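Local coordinates for protein copper-transporting ATPase PAA1, chloroplastic (Arabidopsis thaliana, PDB 5LBD) that pumps monovalent copper across the plastid envelope at the expense of ATP, this chain being the nucleotide-binding N-domain of the P1B-type transporter, at residues E28-A33 against V49-A54; N81-V86 against V120-A125. The protein carries 2 engineered substitutions. All blocks are in the same frame, centred on the assembly; numbering follows the deposited sequence.

Contacts 1 and 2 follow one another along the chain, the first closing before the second opens, and their centres lie about 14 Å apart in the N-domain of this P1B-type ATPase. Contact 1 pairs helices 26-37 and 43-52. Contact 2 joins strand 82-87 to the end of strand 115-120 and the hairpin turn into strand 123-130, all within the six-stranded antiparallel sheet. Helix 26-37 connects the two: L32 reaches V120 and the aliphatic chain of K82, while A33 packs on V86, CB to CG2 at 3.9 Å. Helix 26-37 thus lies against one face of the sheet, with helix 43-52 packed on it, and helix 89-94 meets the other face through T85, giving the layered build of the domain that binds ATP.

Contact 1: residues E28-A33 against V49-A54; sequences EVLMLA and VKAARA
M31 and A52 mark the nearest approach of the two backbones, with their CA atoms 5.2 Å apart. Segment 28-33 is helical throughout, whereas 49-54 takes in the last part of helix 43-52 and then runs on in a more extended conformation through R53 and A54. No hydrogen bond links the two segments, so the contact rests on van der Waals packing. The small side chain of A52 makes the close spacing possible. Its CB points at the backbone of the other helix and lies 3.3 Å from L30 O, with L30 CB beside it at 4.0 Å. L30 itself extends its branched end past this point toward A51, but the approach there is looser, 4.5 Å between L30 CD2 and A51 CB. On the other side of A52 runs the selenomethionine M31, whose CG lies 3.9 Å from A52 O. An extended second torsion (chi2 -166°) carries the selenium on toward A54, and SE meets A54 CB at 4.2 Å. The bend at chi3 (-49°) then turns the CE methyl away from that alanine. The row of alanines at 51, 52 and 54 thus offers a low surface over which two longer side chains lie. A52 also touches A34, one turn further along helix 26-37 from L30. The His-Pro motif characteristic of P1B-type ATPases falls where the connecting loop runs into helix 43-52. Strand 7-11 flanks the pair, V10 meeting L30 and V7 meeting A51; M60 packs on M31, and V29, L32 and A33 of helix 26-37 face strand 115-120 of the sheet.

Contact 2: residues N81-V86 against V120-A125; sequences NKRVTV and VDNTLA
D121, R83 and V120 carry most of this contact, where strand 82-87 meets the type II' turn from V120 to T123. V120 pairs with V84 as an antiparallel non-hydrogen-bonded pair, CA to CA 4.7 Å, and its CG1, set anti to the backbone N (chi1 -176°), lies alongside the K82 chain, 3.7 Å from CD. At D121 the chain turns off with a positive phi of 52°. D121 N still donates to R83 O (2.8 Å), but the partner bond of a regular ladder is made by a side chain: R83 N donates almost straight to D121 OD1 at 2.9 Å, approaching from above the carboxylate plane. Water 1 bridges D121 O and R83 O. The R83 side chain folds back over the turn, so that D121 CA lies over one face of the guanidinium, 3.9 Å from its plane and offset toward the rim. R83 NE donates to water 2, which bonds weakly to OD1, while NH2 is held by H95 O. An alanine in place of D121 would probably leave R83 N without its acceptor and the start of strand 82-87 less firmly tied to the turn. R83 NE and D121 OD1 stand 4.2 Å apart with no N-H directed between them, so the opposite charges probably attract only at a distance, and the specific grip comes from the pair of hydrogen bonds at R83, one from the backbone of D121 and one to its carboxylate, which stands in for a backbone carbonyl.

Contact 1: residues E28-A33 against V49-A54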
# COMPACT_ATOMS: atom_id res chain seq x y z
N GLU A 28 1.13 6.30 -8.46
CA GLU A 28 -0.26 5.97 -8.17
C GLU A 28 -0.36 4.96 -7.04
O GLU A 28 -1.27 5.05 -6.21
CB GLU A 28 -0.93 5.41 -9.42
CG GLU A 28 -1.10 6.45 -10.53
CD GLU A 28 -1.61 5.86 -11.82
OE1 GLU A 28 -2.37 6.54 -12.53
OE2 GLU A 28 -1.20 4.72 -12.15
N VAL A 29 0.56 3.98 -7.01
CA VAL A 29 0.57 2.99 -5.93
C VAL A 29 0.81 3.68 -4.60
O VAL A 29 0.12 3.38 -3.61
CB VAL A 29 1.64 1.92 -6.20
CG1 VAL A 29 2.00 1.17 -4.92
CG2 VAL A 29 1.13 1.00 -7.28
N LEU A 30 1.74 4.63 -4.56
CA LEU A 30 1.99 5.37 -3.33
C LEU A 30 0.75 6.15 -2.89
O LEU A 30 0.43 6.22 -1.69
CB LEU A 30 3.17 6.33 -3.49
CG LEU A 30 4.52 5.66 -3.44
CD1 LEU A 30 5.56 6.66 -3.79
CD2 LEU A 30 4.81 5.07 -2.08
N MSE A 31 0.08 6.80 -3.82
CA MSE A 31 -1.07 7.59 -3.47
C MSE A 31 -2.24 6.70 -3.01
O MSE A 31 -2.92 7.05 -2.08
CB MSE A 31 -1.42 8.50 -4.63
CG MSE A 31 -0.33 9.56 -4.88
SE MSE A 31 -0.85 10.99 -6.03
CE MSE A 31 -1.53 9.92 -7.36
N LEU A 32 -2.43 5.54 -3.62
CA LEU A 32 -3.50 4.66 -3.16
C LEU A 32 -3.19 4.12 -1.78
O LEU A 32 -4.05 4.08 -0.90
CB LEU A 32 -3.65 3.49 -4.14
CG LEU A 32 -4.26 3.79 -5.50
CD1 LEU A 32 -4.00 2.64 -6.43
CD2 LEU A 32 -5.73 4.07 -5.40
N ALA A 33 -1.95 3.69 -1.57
CA ALA A 33 -1.59 3.16 -0.25
C ALA A 33 -1.68 4.25 0.82
O ALA A 33 -2.16 4.02 1.93
CB ALA A 33 -0.19 2.58 -0.29
N VAL A 49 2.67 7.72 3.73
CA VAL A 49 1.97 8.98 3.63
C VAL A 49 2.92 10.12 3.26
O VAL A 49 2.59 10.98 2.43
CB VAL A 49 1.21 9.24 4.95
CG1 VAL A 49 0.65 10.64 4.97
CG2 VAL A 49 0.13 8.23 5.11
N LYS A 50 4.09 10.19 3.90
CA LYS A 50 5.05 11.25 3.63
C LYS A 50 5.52 11.18 2.19
O LYS A 50 5.57 12.21 1.50
CB LYS A 50 6.24 11.10 4.58
CG LYS A 50 7.30 12.19 4.42
CD LYS A 50 8.46 12.06 5.40
CE LYS A 50 9.36 13.27 5.32
NZ LYS A 50 10.58 13.11 6.15
N ALA A 51 5.84 9.98 1.72
CA ALA A 51 6.38 9.83 0.37
C ALA A 51 5.33 10.21 -0.68
O ALA A 51 5.69 10.72 -1.75
CB ALA A 51 6.83 8.38 0.15
N ALA A 52 4.07 10.00 -0.38
CA ALA A 52 2.96 10.13 -1.31
C ALA A 52 2.37 11.53 -1.37
O ALA A 52 1.52 11.78 -2.24
CB ALA A 52 1.86 9.14 -0.94
N ARG A 53 2.77 12.44 -0.49
CA ARG A 53 2.19 13.77 -0.46
C ARG A 53 2.28 14.40 -1.84
O ARG A 53 3.32 14.32 -2.51
CB ARG A 53 2.93 14.66 0.54
CG ARG A 53 2.74 14.33 1.98
CD ARG A 53 3.74 15.08 2.87
NE ARG A 53 5.14 14.67 2.67
CZ ARG A 53 6.12 15.44 2.21
NH1 ARG A 53 5.89 16.70 1.86
NH2 ARG A 53 7.35 14.94 2.10
N ALA A 54 1.19 15.01 -2.29
CA ALA A 54 1.16 15.62 -3.62
C ALA A 54 0.30 16.87 -3.49
O ALA A 54 -0.91 16.80 -3.65
CB ALA A 54 0.59 14.67 -4.67

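Contact 2: residues N81-V86 against V120-A125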
# COMPACT_ATOMS: atom_id res chain seq x y z
N ASN A 81 -13.45 3.54 -5.19
CA ASN A 81 -14.18 2.35 -5.60
C ASN A 81 -13.29 1.12 -5.78
O ASN A 81 -13.72 0.14 -6.39
CB ASN A 81 -14.97 2.59 -6.88
CG ASN A 81 -16.11 3.54 -6.67
OD1 ASN A 81 -16.24 4.55 -7.36
ND2 ASN A 81 -16.96 3.22 -5.70
N LYS A 82 -12.07 1.15 -5.27
CA LYS A 82 -11.19 -0.01 -5.34
C LYS A 82 -10.88 -0.50 -3.94
O LYS A 82 -10.67 0.30 -3.03
CB LYS A 82 -9.88 0.35 -6.07
CG LYS A 82 -10.09 0.69 -7.52
CD LYS A 82 -8.82 1.27 -8.11
CE LYS A 82 -8.68 2.76 -7.78
NZ LYS A 82 -9.75 3.55 -8.44
N ARG A 83 -10.77 -1.83 -3.78
CA ARG A 83 -10.33 -2.40 -2.51
C ARG A 83 -8.81 -2.40 -2.47
O ARG A 83 -8.17 -3.20 -3.16
CB ARG A 83 -10.85 -3.83 -2.34
CG ARG A 83 -12.33 -4.00 -2.61
CD ARG A 83 -12.85 -5.45 -2.28
NE ARG A 83 -12.28 -6.50 -3.14
CZ ARG A 83 -11.18 -7.19 -2.85
NH1 ARG A 83 -10.51 -6.97 -1.71
NH2 ARG A 83 -10.75 -8.12 -3.70
N VAL A 84 -8.23 -1.53 -1.65
CA VAL A 84 -6.79 -1.32 -1.63
C VAL A 84 -6.27 -1.91 -0.33
O VAL A 84 -6.71 -1.50 0.75
CB VAL A 84 -6.42 0.17 -1.75
CG1 VAL A 84 -4.92 0.34 -1.64
CG2 VAL A 84 -6.91 0.73 -3.06
N THR A 85 -5.35 -2.86 -0.42
CA THR A 85 -4.75 -3.50 0.74
C THR A 85 -3.30 -3.08 0.85
O THR A 85 -2.61 -2.90 -0.15
CB THR A 85 -4.81 -5.02 0.65
OG1 THR A 85 -4.25 -5.43 -0.59
CG2 THR A 85 -6.24 -5.47 0.75
N VAL A 86 -2.83 -2.95 2.08
CA VAL A 86 -1.47 -2.58 2.41
C VAL A 86 -1.02 -3.50 3.53
O VAL A 86 -1.55 -3.42 4.64
CB VAL A 86 -1.35 -1.13 2.85
CG1 VAL A 86 0.05 -0.80 3.10
CG2 VAL A 86 -1.96 -0.18 1.82
N VAL A 120 -4.74 -4.22 -5.17
CA VAL A 120 -5.82 -3.38 -5.68
C VAL A 120 -6.83 -4.32 -6.30
O VAL A 120 -6.54 -4.98 -7.30
CB VAL A 120 -5.33 -2.34 -6.71
CG1 VAL A 120 -6.48 -1.48 -7.10
CG2 VAL A 120 -4.27 -1.49 -6.08
N ASP A 121 -7.99 -4.45 -5.65
CA ASP A 121 -8.98 -5.45 -6.02
C ASP A 121 -8.30 -6.83 -6.09
O ASP A 121 -7.76 -7.28 -5.08
CB ASP A 121 -9.67 -5.05 -7.33
CG ASP A 121 -10.62 -3.84 -7.15
OD1 ASP A 121 -11.17 -3.65 -6.04
OD2 ASP A 121 -10.81 -3.07 -8.12
N ASN A 122 -8.33 -7.52 -7.23
CA ASN A 122 -7.74 -8.85 -7.29
C ASN A 122 -6.33 -8.86 -7.86
O ASN A 122 -5.82 -9.92 -8.23
CB ASN A 122 -8.66 -9.78 -8.07
CG ASN A 122 -9.88 -10.18 -7.26
OD1 ASN A 122 -10.99 -9.70 -7.51
ND2 ASN A 122 -9.69 -11.05 -6.28
N THR A 123 -5.67 -7.70 -7.89
CA THR A 123 -4.34 -7.57 -8.49
C THR A 123 -3.30 -7.30 -7.42
O THR A 123 -3.49 -6.44 -6.55
CB THR A 123 -4.34 -6.46 -9.52
OG1 THR A 123 -5.25 -6.80 -10.57
CG2 THR A 123 -2.96 -6.28 -10.11
N LEU A 124 -2.19 -8.03 -7.48
CA LEU A 124 -1.04 -7.68 -6.66
C LEU A 124 -0.34 -6.57 -7.42
O LEU A 124 0.23 -6.79 -8.49
CB LEU A 124 -0.12 -8.88 -6.46
CG LEU A 124 1.18 -8.69 -5.73
CD1 LEU A 124 0.93 -8.15 -4.35
CD2 LEU A 124 1.93 -10.02 -5.64
N ALA A 125 -0.45 -5.36 -6.90
CA ALA A 125 -0.08 -4.16 -7.61
C ALA A 125 1.37 -3.76 -7.44
O ALA A 125 1.93 -3.14 -8.36
CB ALA A 125 -0.96 -3.00 -7.17
O HOH W 1 -7.64 -6.21 -2.52
O HOH W 2 -13.79 -5.78 -5.43